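Local atomic coordinates of leucine aminopeptidase A1, chloroplastic (Solanum lycopersicum, PDB entry 5D8N), a protein that removes N-terminal amino acids, preferably leucine, from peptides as a magnesium-dependent homohexameric aminopeptidase, and also takes part in wound signalling and insect defence. Residues A[46-52]-A[105-111]; A[246-252]-A[278-284]; A[260-264]-A[371-375]; A[267-273]-A[362-366]; A[446-450]-A[516-521]. The protein carries 1 engineered substitution. All blocks are in the same frame, centred on the assembly; numbering follows the deposited sequence. Where two conformers were deposited one is given.

Contact 1. Residues A[46-52]-A[105-111]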
# COMPACT_ATOMS: atom_id res chain seq x y z
N LEU A 46 1.99 31.38 44.76
CA LEU A 46 2.88 30.32 44.36
C LEU A 46 4.29 30.85 44.18
O LEU A 46 4.53 31.77 43.40
CB LEU A 46 2.41 29.70 43.05
CG LEU A 46 3.39 28.69 42.43
CD1 LEU A 46 3.45 27.39 43.23
CD2 LEU A 46 2.93 28.43 41.01
N LEU A 47 5.22 30.17 44.82
CA LEU A 47 6.64 30.42 44.66
C LEU A 47 7.24 29.19 43.97
O LEU A 47 7.22 28.08 44.52
CB LEU A 47 7.28 30.60 46.04
CG LEU A 47 8.81 30.68 46.06
CD1 LEU A 47 9.33 31.87 45.26
CD2 LEU A 47 9.30 30.76 47.49
N ALA A 48 7.86 29.43 42.83
CA ALA A 48 8.56 28.38 42.11
C ALA A 48 10.06 28.60 42.21
O ALA A 48 10.56 29.68 41.90
CB ALA A 48 8.15 28.38 40.64
N ILE A 49 10.77 27.55 42.59
CA ILE A 49 12.21 27.61 42.76
C ILE A 49 12.93 26.60 41.89
O ILE A 49 12.65 25.39 41.92
CB ILE A 49 12.58 27.31 44.21
CG1 ILE A 49 11.98 28.39 45.10
CG2 ILE A 49 14.11 27.27 44.37
CD1 ILE A 49 11.81 27.93 46.53
N GLY A 50 13.86 27.10 41.08
CA GLY A 50 14.61 26.27 40.15
C GLY A 50 15.84 25.75 40.85
O GLY A 50 16.63 26.56 41.34
N ALA A 51 15.96 24.43 40.97
CA ALA A 51 17.07 23.81 41.68
C ALA A 51 17.75 22.79 40.79
O ALA A 51 17.10 21.86 40.31
CB ALA A 51 16.59 23.16 42.97
N THR A 52 19.08 22.87 40.77
CA THR A 52 19.91 21.87 40.10
C THR A 52 20.00 20.67 41.03
O THR A 52 19.70 20.78 42.22
CB THR A 52 21.35 22.40 39.85
OG1 THR A 52 22.00 22.66 41.10
CG2 THR A 52 21.36 23.70 39.02
N ARG A 105 2.12 28.33 48.67
CA ARG A 105 2.42 27.14 47.89
C ARG A 105 3.83 27.27 47.33
O ARG A 105 4.18 28.30 46.76
CB ARG A 105 1.37 27.02 46.78
CG ARG A 105 1.42 25.72 46.02
CD ARG A 105 0.44 25.75 44.86
NE ARG A 105 -0.94 25.48 45.29
CZ ARG A 105 -1.51 24.28 45.30
NH1 ARG A 105 -0.82 23.20 45.00
NH2 ARG A 105 -2.81 24.17 45.54
N ILE A 106 4.59 26.20 47.43
CA ILE A 106 5.91 26.15 46.82
C ILE A 106 5.99 25.03 45.80
O ILE A 106 5.49 23.94 46.02
CB ILE A 106 7.00 25.96 47.88
CG1 ILE A 106 7.15 27.27 48.65
CG2 ILE A 106 8.34 25.64 47.23
CD1 ILE A 106 8.10 27.23 49.83
N THR A 107 6.62 25.31 44.65
CA THR A 107 7.04 24.22 43.77
C THR A 107 8.54 24.29 43.50
O THR A 107 9.07 25.34 43.15
CB THR A 107 6.25 24.19 42.44
OG1 THR A 107 6.63 23.04 41.67
CG2 THR A 107 6.48 25.46 41.63
N LEU A 108 9.21 23.16 43.73
CA LEU A 108 10.61 23.01 43.34
C LEU A 108 10.66 22.38 41.96
O LEU A 108 9.95 21.43 41.68
CB LEU A 108 11.34 22.09 44.31
CG LEU A 108 11.21 22.45 45.80
CD1 LEU A 108 12.09 21.47 46.57
CD2 LEU A 108 11.65 23.88 46.06
N VAL A 109 11.48 22.95 41.09
CA VAL A 109 11.59 22.50 39.71
C VAL A 109 13.02 22.10 39.42
O VAL A 109 13.94 22.89 39.63
CB VAL A 109 11.21 23.64 38.74
CG1 VAL A 109 11.36 23.18 37.30
CG2 VAL A 109 9.78 24.09 39.00
N GLY A 110 13.20 20.88 38.93
CA GLY A 110 14.53 20.34 38.71
C GLY A 110 15.17 20.94 37.48
O GLY A 110 14.53 21.01 36.44
N LEU A 111 16.40 21.42 37.61
CA LEU A 111 17.14 21.94 36.46
C LEU A 111 18.18 20.95 35.90
O LEU A 111 18.89 21.26 34.95
CB LEU A 111 17.82 23.24 36.85
CG LEU A 111 16.86 24.35 37.31
CD1 LEU A 111 17.61 25.59 37.79
CD2 LEU A 111 15.91 24.73 36.18
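Two parallel neighbours in the mixed sheet of the N-terminal domain, strands 46-52 and 104-112, are laced together by a ladder that steps from Leu47 and Arg105 to Ala51 and Leu111. The odd-numbered residues of 46-52 both donate and accept: Leu47 N reaches Arg105 O at 2.9 Å, Leu47 O receives Thr107 N at 2.8 Å, and Ile49 and Ala51 repeat the pattern. Side chains then separate by face. On one, Ile49 and Leu108 run side by side, with Leu108 CD2 4.0 Å from Ile49 CB, and both lean on helix 67-75. On the other, Ala48 and Val109 meet helix 119-134. Leu111 points toward strand 46-52: its CG lies trans to the carbonyl carbon (chi1 -60°), which sets CD1 3.5 Å from Gly50 C, where glycine offers no side chain to obstruct it. At the opposite end, the aliphatic stem of Arg105 packs on Leu46, CD to CD1 being 3.8 Å. Its guanidinium goes elsewhere, to Asn98 and, by salt bridges, to Glu86 and Glu87 of the second subunit. A sheet with helices on both faces is the α/β/α layering of the macro-type domain that begins M17 aminopeptidases.

Contact 2. Residues A[246-252]-A[278-284]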
# COMPACT_ATOMS: atom_id res chain seq x y z
N VAL A 246 7.44 52.93 11.95
CA VAL A 246 8.59 52.09 11.58
C VAL A 246 8.31 50.92 10.64
O VAL A 246 9.24 50.31 10.12
CB VAL A 246 9.28 51.55 12.83
CG1 VAL A 246 9.90 52.72 13.61
CG2 VAL A 246 8.31 50.79 13.72
N ILE A 247 7.03 50.58 10.44
CA ILE A 247 6.67 49.53 9.51
C ILE A 247 5.67 50.05 8.48
O ILE A 247 4.60 50.53 8.81
CB ILE A 247 6.11 48.29 10.24
CG1 ILE A 247 7.19 47.66 11.13
CG2 ILE A 247 5.59 47.28 9.23
CD1 ILE A 247 6.69 46.53 12.02
N SER A 248 6.01 49.86 7.20
CA SER A 248 5.11 50.11 6.11
C SER A 248 4.65 48.78 5.51
O SER A 248 5.30 47.74 5.67
CB SER A 248 5.80 50.93 5.02
OG SER A 248 6.89 50.21 4.47
N VAL A 249 3.55 48.84 4.76
CA VAL A 249 2.98 47.63 4.18
C VAL A 249 2.56 47.89 2.74
O VAL A 249 2.10 48.99 2.42
CB VAL A 249 1.78 47.10 4.98
CG1 VAL A 249 0.65 48.13 5.01
CG2 VAL A 249 1.29 45.80 4.38
N ASN A 250 2.78 46.89 1.90
CA ASN A 250 2.23 46.86 0.56
C ASN A 250 1.71 45.44 0.27
O ASN A 250 2.46 44.47 0.39
CB ASN A 250 3.32 47.27 -0.45
CG ASN A 250 2.78 47.59 -1.84
OD1 ASN A 250 1.60 47.89 -2.03
ND2 ASN A 250 3.66 47.49 -2.82
N ILE A 251 0.41 45.35 0.03
CA ILE A 251 -0.25 44.10 -0.29
C ILE A 251 -0.50 44.09 -1.79
O ILE A 251 -1.18 44.98 -2.30
CB ILE A 251 -1.60 43.98 0.44
CG1 ILE A 251 -1.41 44.11 1.95
CG2 ILE A 251 -2.26 42.64 0.12
CD1 ILE A 251 -0.39 43.16 2.55
N LEU A 252 0.11 43.14 -2.50
CA LEU A 252 -0.14 43.01 -3.94
C LEU A 252 -1.21 41.96 -4.20
O LEU A 252 -1.11 40.83 -3.72
CB LEU A 252 1.15 42.65 -4.67
CG LEU A 252 2.42 43.43 -4.32
CD1 LEU A 252 3.53 43.02 -5.26
CD2 LEU A 252 2.18 44.91 -4.54
N TYR A 278 -2.79 36.83 -1.95
CA TYR A 278 -2.27 38.15 -1.66
C TYR A 278 -0.79 37.99 -1.36
O TYR A 278 -0.38 37.17 -0.54
CB TYR A 278 -2.97 38.80 -0.47
CG TYR A 278 -4.40 39.18 -0.79
CD1 TYR A 278 -4.68 40.32 -1.55
CD2 TYR A 278 -5.45 38.34 -0.47
CE1 TYR A 278 -5.97 40.60 -2.00
CE2 TYR A 278 -6.74 38.63 -0.89
CZ TYR A 278 -7.00 39.79 -1.60
OH TYR A 278 -8.28 40.03 -2.06
N PHE A 279 -0.01 38.89 -1.94
CA PHE A 279 1.44 38.87 -1.74
C PHE A 279 1.73 39.98 -0.74
O PHE A 279 1.46 41.15 -0.98
CB PHE A 279 2.13 39.08 -3.09
CG PHE A 279 3.62 38.89 -3.05
CD1 PHE A 279 4.45 39.92 -2.62
CD2 PHE A 279 4.19 37.75 -3.56
CE1 PHE A 279 5.83 39.75 -2.60
CE2 PHE A 279 5.56 37.58 -3.55
CZ PHE A 279 6.38 38.57 -3.06
N ILE A 280 2.27 39.59 0.40
CA ILE A 280 2.47 40.46 1.53
C ILE A 280 3.90 40.96 1.60
O ILE A 280 4.86 40.17 1.62
CB ILE A 280 2.14 39.71 2.84
CG1 ILE A 280 0.67 39.30 2.86
CG2 ILE A 280 2.46 40.59 4.03
CD1 ILE A 280 0.36 38.26 3.91
N HIS A 281 4.04 42.28 1.63
CA HIS A 281 5.34 42.93 1.78
C HIS A 281 5.35 43.97 2.90
O HIS A 281 4.76 45.04 2.77
CB HIS A 281 5.77 43.55 0.45
CG HIS A 281 7.14 44.15 0.48
ND1 HIS A 281 7.56 45.08 -0.45
CD2 HIS A 281 8.15 44.04 1.39
CE1 HIS A 281 8.81 45.42 -0.18
NE2 HIS A 281 9.19 44.83 0.94
N LEU A 282 5.97 43.64 4.02
CA LEU A 282 6.18 44.61 5.09
C LEU A 282 7.63 45.03 5.07
O LEU A 282 8.51 44.24 4.70
CB LEU A 282 5.91 43.98 6.45
CG LEU A 282 4.49 43.51 6.73
CD1 LEU A 282 4.44 42.70 8.02
CD2 LEU A 282 3.58 44.72 6.88
N CYS A 283 7.87 46.28 5.44
CA CYS A 283 9.23 46.79 5.59
C CYS A 283 9.41 47.54 6.90
O CYS A 283 8.67 48.49 7.18
CB CYS A 283 9.59 47.73 4.45
SG CYS A 283 11.34 48.23 4.49
N PHE A 284 10.35 47.07 7.71
CA PHE A 284 10.72 47.74 8.94
C PHE A 284 11.95 48.59 8.71
O PHE A 284 12.95 48.09 8.18
CB PHE A 284 11.00 46.76 10.09
CG PHE A 284 11.68 47.40 11.26
CD1 PHE A 284 10.95 48.03 12.23
CD2 PHE A 284 13.07 47.48 11.30
CE1 PHE A 284 11.59 48.71 13.23
CE2 PHE A 284 13.72 48.19 12.30
CZ PHE A 284 12.97 48.81 13.26
O HOH W 1 6.33 47.36 -1.75
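In both Asn250 (chi1 -166°) and His281 (chi1 -176°) the first torsion is trans, CG lying across from the backbone N, and the amide and imidazole rise from the same face of the sheet. A water joins them, 2.9 Å from Asn250 ND2, which donates to it, and equally far from His281 ND1. The two residues form a hydrogen-bonded pair of an antiparallel ladder in which 247-252 is the outermost strand of the eight-stranded sheet of the catalytic domain. Such pairs, Ser248 with Cys283, Asn250 with His281 and Leu252 with Phe279, alternate with non-hydrogen-bonded ones. Strand 278-284 continues the sheet by bonding to 347-358, and His281 NE2 finds His350 there. On the opposite face the packing is apolar and lies against helix 229-242. Leu282 crosses Val249 and brings CD2 to 3.5 Å from Val249 CB. Ile251 CD1 settles beside Ile280 CG1 at 4.0 Å, while its other branch, CG2, comes 3.7 Å from Tyr278 CD1. At the far end Val246 runs alongside Phe284, with CB 3.7 Å from CE1 of that ring, and Ile247 CG1 meets the ring's edge, in its plane, 3.9 Å from Phe284 CD1.

Contact 3. Residues A[260-264]-A[371-375]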
# COMPACT_ATOMS: atom_id res chain seq x y z
N LEU A 260 4.15 41.46 -12.38
CA LEU A 260 5.51 41.13 -11.99
C LEU A 260 5.96 39.73 -12.44
O LEU A 260 7.05 39.28 -12.11
CB LEU A 260 5.65 41.29 -10.48
CG LEU A 260 5.59 42.74 -9.99
CD1 LEU A 260 5.54 42.79 -8.49
CD2 LEU A 260 6.79 43.53 -10.47
N LYS A 261 5.12 39.09 -13.24
CA LYS A 261 5.44 37.86 -13.93
C LYS A 261 5.65 36.69 -12.97
O LYS A 261 6.37 35.74 -13.30
CB LYS A 261 6.66 38.04 -14.83
CG LYS A 261 6.44 39.09 -15.91
CD LYS A 261 7.55 39.11 -16.94
CE LYS A 261 8.85 39.64 -16.38
NZ LYS A 261 9.88 39.72 -17.45
N MET A 262 4.90 36.68 -11.87
CA MET A 262 5.05 35.62 -10.88
C MET A 262 4.23 34.39 -11.27
O MET A 262 3.28 34.00 -10.59
CB MET A 262 4.56 36.13 -9.53
CG MET A 262 5.32 37.31 -8.99
SD MET A 262 4.91 37.58 -7.26
CE MET A 262 5.76 39.11 -6.95
N GLY A 263 4.64 33.73 -12.35
CA GLY A 263 3.88 32.61 -12.86
C GLY A 263 3.89 31.37 -11.98
O GLY A 263 2.94 30.57 -12.07
N ALA A 264 4.95 31.15 -11.21
CA ALA A 264 4.99 29.97 -10.34
C ALA A 264 4.03 30.10 -9.17
O ALA A 264 3.21 29.21 -8.91
CB ALA A 264 6.41 29.70 -9.88
N VAL A 371 5.28 25.82 -15.58
CA VAL A 371 5.02 27.19 -15.14
C VAL A 371 6.32 27.96 -15.24
O VAL A 371 7.41 27.38 -15.19
CB VAL A 371 4.48 27.22 -13.71
CG1 VAL A 371 3.27 26.30 -13.58
CG2 VAL A 371 5.53 26.78 -12.71
N THR A 372 6.21 29.27 -15.37
CA THR A 372 7.37 30.12 -15.55
C THR A 372 7.50 31.11 -14.40
O THR A 372 6.63 31.98 -14.19
CB THR A 372 7.25 30.83 -16.91
OG1 THR A 372 7.05 29.83 -17.92
CG2 THR A 372 8.48 31.68 -17.26
N ALA A 373 8.60 31.01 -13.67
CA ALA A 373 8.83 31.94 -12.55
C ALA A 373 9.23 33.33 -13.06
O ALA A 373 9.47 33.52 -14.25
CB ALA A 373 9.92 31.40 -11.64
N SER A 374 9.23 34.31 -12.16
CA SER A 374 9.43 35.70 -12.54
C SER A 374 10.87 36.01 -12.94
O SER A 374 11.15 37.10 -13.43
CB SER A 374 8.99 36.65 -11.41
OG SER A 374 9.51 36.27 -10.15
N ASN A 375 11.77 35.05 -12.80
CA ASN A 375 13.11 35.17 -13.40
C ASN A 375 13.23 34.45 -14.74
O ASN A 375 14.32 34.33 -15.28
CB ASN A 375 14.20 34.66 -12.47
CG ASN A 375 14.11 33.17 -12.23
OD1 ASN A 375 13.20 32.50 -12.68
ND2 ASN A 375 15.08 32.64 -11.49
O HOH W 2 6.59 34.40 -15.66
O HOH W 3 11.48 37.20 -16.63
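Ser374 points its CB into the turn of Leu260 and Lys261, toward two carbonyl oxygens: Leu260 O is 3.3 Å away and Lys261 O 3.4 Å. The hydroxyl, placed between the backbone N and the carbonyl carbon (chi1 49°), goes instead to Asp394 of helix 388-401. Thus one serine touches the turn with its carbon and binds the helix with its oxygen. The turn itself is a Schellman motif, with Lys261 at positive phi ending helix 254-259 before helix 263-269 starts. Further along, Val371 faces the new helix and lays CG2 against Ala264, 4.0 Å from its CA, while Ala373 CB approaches the same alanine's CB at 4.3 Å. Between these patches Gly263 lets the other backbone come very close, its CA standing 3.1 Å from Thr372 O. Thr372 turns its side chain away, to Thr20 of the third subunit. Water supplies the clear polar links: one molecule lies 2.7 Å from Lys261 O and 2.8 Å from Thr372 O, although other acceptors compete for its protons, and another connects Lys261 NZ with Ser374 O. The junction therefore rests on close carbon-oxygen and apolar packing, while the first water lets two carbonyl acceptors face each other.

Contact 4. Residues A[267-273]-A[362-366]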
# COMPACT_ATOMS: atom_id res chain seq x y z
N ALA A 267 0.34 30.14 -10.54
CA ALA A 267 -0.14 28.81 -10.92
C ALA A 267 -0.63 28.00 -9.71
O ALA A 267 -1.65 27.32 -9.78
CB ALA A 267 0.97 28.04 -11.62
N VAL A 268 0.08 28.10 -8.60
CA VAL A 268 -0.33 27.39 -7.40
C VAL A 268 -1.64 27.96 -6.90
O VAL A 268 -2.54 27.23 -6.53
CB VAL A 268 0.73 27.54 -6.27
CG1 VAL A 268 0.23 26.89 -4.99
CG2 VAL A 268 2.03 26.88 -6.70
N ALA A 269 -1.76 29.27 -6.96
CA ALA A 269 -2.96 29.97 -6.48
C ALA A 269 -4.22 29.83 -7.36
O ALA A 269 -5.32 30.14 -6.92
CB ALA A 269 -2.63 31.44 -6.31
N ALA A 270 -4.06 29.37 -8.60
CA ALA A 270 -5.11 29.48 -9.61
C ALA A 270 -6.36 28.68 -9.24
O ALA A 270 -7.48 29.11 -9.53
CB ALA A 270 -4.57 29.02 -10.96
N ALA A 271 -6.20 27.54 -8.58
CA ALA A 271 -7.38 26.71 -8.29
C ALA A 271 -8.33 27.45 -7.34
O ALA A 271 -9.56 27.31 -7.46
CB ALA A 271 -6.97 25.37 -7.69
N ALA A 272 -7.76 28.18 -6.38
CA ALA A 272 -8.49 28.70 -5.23
C ALA A 272 -9.18 30.01 -5.59
O ALA A 272 -8.75 31.09 -5.16
CB ALA A 272 -7.55 28.91 -4.06
N THR A 273 -10.28 29.89 -6.32
CA THR A 273 -10.98 31.08 -6.81
C THR A 273 -11.80 31.76 -5.71
O THR A 273 -12.14 32.93 -5.82
CB THR A 273 -11.92 30.70 -7.96
OG1 THR A 273 -12.84 29.70 -7.51
CG2 THR A 273 -11.12 30.19 -9.18
N ALA A 362 -11.55 23.34 -11.37
CA ALA A 362 -11.37 23.38 -12.83
C ALA A 362 -10.32 24.42 -13.28
O ALA A 362 -9.78 24.30 -14.39
CB ALA A 362 -12.72 23.66 -13.50
N GLU A 363 -10.12 25.45 -12.46
CA GLU A 363 -9.20 26.54 -12.74
C GLU A 363 -7.78 26.21 -12.26
O GLU A 363 -6.85 26.99 -12.48
CB GLU A 363 -9.67 27.84 -12.08
CG GLU A 363 -10.93 28.44 -12.69
CD GLU A 363 -12.22 27.96 -12.03
OE1 GLU A 363 -12.15 27.12 -11.08
OE2 GLU A 363 -13.31 28.46 -12.43
N GLY A 364 -7.59 25.00 -11.74
CA GLY A 364 -6.33 24.65 -11.10
C GLY A 364 -5.20 24.19 -12.01
O GLY A 364 -5.44 23.75 -13.14
N MET A 365 -3.99 24.21 -11.47
CA MET A 365 -2.81 23.61 -12.10
C MET A 365 -2.89 22.09 -12.06
O MET A 365 -3.38 21.52 -11.10
CB MET A 365 -1.55 24.10 -11.39
CG MET A 365 -0.26 23.49 -11.89
SD MET A 365 1.21 24.30 -11.23
CE MET A 365 0.98 24.12 -9.48
N ARG A 366 -2.46 21.43 -13.14
CA ARG A 366 -2.43 19.98 -13.22
C ARG A 366 -1.01 19.50 -13.00
O ARG A 366 -0.08 20.18 -13.41
CB ARG A 366 -2.88 19.53 -14.61
CG ARG A 366 -4.32 19.88 -15.00
CD ARG A 366 -4.40 20.23 -16.48
NE ARG A 366 -3.77 21.52 -16.72
CZ ARG A 366 -4.42 22.67 -16.75
NH1 ARG A 366 -5.73 22.69 -16.96
NH2 ARG A 366 -3.75 23.81 -16.57
O HOH W 4 -3.73 25.74 -9.00
O HOH W 5 -13.76 27.89 -9.03
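Ala271 and Gly364 form the tight centre, where the chain just after helix 263-269 settles on the loop between strands 347-358 and 370-372. Ala271 CB sits 3.5 Å from Gly364 CA, an approach that depends on the glycine having no side chain, and Ala270 CB presses on Glu363 O at 3.4 Å. Next to this centre, Met365 is extended through chi1 and chi2, which puts SD 3.8 Å from Ala267 CB; the bend at chi3 (58°) then turns CE to Val268, 4.1 Å from CG2. A water bridges the two backbones: it accepts from Met365 N at 2.9 Å and from Ala271 N, and lies 2.7 Å from Ala267 O, toward which it can donate. No direct hydrogen bond spans the two segments, so the polar links run through water.

The other side is looser. Thr273 and Glu363 cross at about a right angle, Thr273 CG2 meeting the carboxylate only at 3.8 Å from OE1, and a second water donates both to Thr273 OG1 and to Glu363 OE1, 2.7 Å from the latter. Other copies border this edge: Glu363 packs on Glu274 of the third subunit, and Thr273 on Ala362 of the fourth. Inward, Met365 and Val268 both touch Glu387, a ligand of both magnesium ions. The 267-273 segment and the loop therefore belong to the surroundings of the two-metal site that defines M17 aminopeptidases.

Contact 5. Residues A[446-450]-A[516-521]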
# COMPACT_ATOMS: atom_id res chain seq x y z
N SER A 446 18.76 32.27 21.11
CA SER A 446 17.32 32.12 21.31
C SER A 446 16.95 30.82 22.02
O SER A 446 15.88 30.69 22.61
CB SER A 446 16.64 32.13 19.95
OG SER A 446 16.91 30.95 19.20
N GLY A 447 17.81 29.81 21.94
CA GLY A 447 17.47 28.52 22.48
C GLY A 447 16.78 27.57 21.52
O GLY A 447 16.52 26.43 21.88
N GLU A 448 16.55 28.01 20.28
CA GLU A 448 15.86 27.18 19.30
C GLU A 448 16.83 26.17 18.67
O GLU A 448 18.03 26.43 18.53
CB GLU A 448 15.19 28.06 18.25
CG GLU A 448 14.06 28.89 18.83
CD GLU A 448 13.08 29.43 17.77
OE1 GLU A 448 13.52 30.15 16.85
OE2 GLU A 448 11.85 29.30 17.99
N LYS A 449 16.31 25.03 18.24
CA LYS A 449 17.12 23.94 17.70
C LYS A 449 17.09 23.90 16.19
O LYS A 449 16.02 23.79 15.58
CB LYS A 449 16.64 22.57 18.20
CG LYS A 449 16.71 22.39 19.71
CD LYS A 449 16.11 21.05 20.11
CE LYS A 449 16.03 21.03 21.64
NZ LYS A 449 15.92 19.68 22.23
N LEU A 450 18.29 23.92 15.61
CA LEU A 450 18.47 23.77 14.17
C LEU A 450 19.83 23.17 13.87
O LEU A 450 20.71 23.12 14.72
CB LEU A 450 18.24 25.11 13.44
CG LEU A 450 19.05 26.35 13.82
CD1 LEU A 450 20.46 26.29 13.27
CD2 LEU A 450 18.37 27.61 13.31
N GLY A 516 5.12 28.54 17.26
CA GLY A 516 5.69 29.82 16.88
C GLY A 516 7.20 29.74 16.76
O GLY A 516 7.90 30.76 16.85
N TYR A 517 7.70 28.52 16.53
CA TYR A 517 9.10 28.32 16.21
C TYR A 517 9.58 29.28 15.15
O TYR A 517 8.98 29.40 14.09
CB TYR A 517 9.35 26.87 15.77
CG TYR A 517 10.79 26.60 15.40
CD1 TYR A 517 11.26 26.84 14.12
CD2 TYR A 517 11.65 26.02 16.31
CE1 TYR A 517 12.60 26.68 13.81
CE2 TYR A 517 12.95 25.71 15.97
CZ TYR A 517 13.45 26.10 14.74
OH TYR A 517 14.76 25.80 14.43
N GLY A 518 10.77 29.82 15.37
CA GLY A 518 11.47 30.63 14.40
C GLY A 518 11.54 32.09 14.83
O GLY A 518 12.48 32.80 14.44
N VAL A 519 10.48 32.59 15.48
CA VAL A 519 10.38 34.02 15.75
C VAL A 519 11.60 34.45 16.53
O VAL A 519 12.27 35.41 16.17
CB VAL A 519 9.10 34.37 16.52
CG1 VAL A 519 9.10 35.81 16.96
CG2 VAL A 519 7.87 34.11 15.66
N SER A 520 11.88 33.78 17.63
CA SER A 520 12.96 34.25 18.51
C SER A 520 14.30 34.23 17.80
O SER A 520 15.13 35.11 18.01
CB SER A 520 13.01 33.45 19.82
OG SER A 520 13.17 32.06 19.54
N THR A 521 14.56 33.19 17.02
CA THR A 521 15.82 33.09 16.29
C THR A 521 15.95 34.22 15.25
O THR A 521 17.01 34.86 15.11
CB THR A 521 15.99 31.71 15.64
OG1 THR A 521 16.00 30.70 16.66
CG2 THR A 521 17.27 31.61 14.85
O HOH W 6 13.17 30.62 21.78
O HOH W 7 10.13 31.35 18.53
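Glu448 OE1 receives two bonds from one residue, Thr521. The hydroxyl OG1 donates at 2.5 Å onto the anti lone pair, and the backbone N comes from above the carboxylate plane at 3.2 Å. The other oxygen, OE2, takes Gly518 N at 2.9 Å on its syn side, along a nearly straight N-H (174°). The carboxylate thus sits at the N-terminus of the closing helix 519-527, whose N-cap position is Gly518, and both the amides there and the helix dipole would probably favour its negative form. A water extends the network, donating to OE2 and to Gly516 O while accepting from Ser520 N.

Two residues before the glutamate, an ST turn secures the chain that leaves helix 433-446: Ser446 OG accepts from Glu448 N and donates to Thr521 OG1 at 2.7 Å, although Ala443 O of that helix competes for the same proton. Thr521 OG1 thus accepts from Ser446 and donates to Glu448, linking two residues of 446-450. With CG trans to the carbonyl carbon (chi1 -67°) and an extended chain beyond, Glu448 reaches past Tyr517, its CD lying 4.0 Å above the ring plane and offset toward the rim. Lys449 sends its amine away, to Glu456 of the fifth subunit, but leaves its carbonyl for the tyrosine: Tyr517 OH donates to Lys449 O at 2.6 Å, coming from above the carbonyl plane, 54° out of it.

How the contacts relate
Contact 1 belongs to the N-terminal domain, whereas contacts 2 to 5 belong to the catalytic domain; centres of contacts 1 and 3 lie about 56 Å apart, on opposite sides of the chain's centre. Contact 5 is nearest that centre and comes last along the sequence. Contacts 2, 3 and 4 interlock: strand 278-284 follows helix 263-269, which contacts 3 and 4 share, and their segments alternate with those of contact 2. Phe279 and Met262 join contacts 2 and 3, while Val371 meets both Ala267 and Met365 between contacts 3 and 4. Continuous packing thus leads from the sheet's edge, through contact 3, to the metal-site surroundings; contacts 3 and 4 both touch the third subunit.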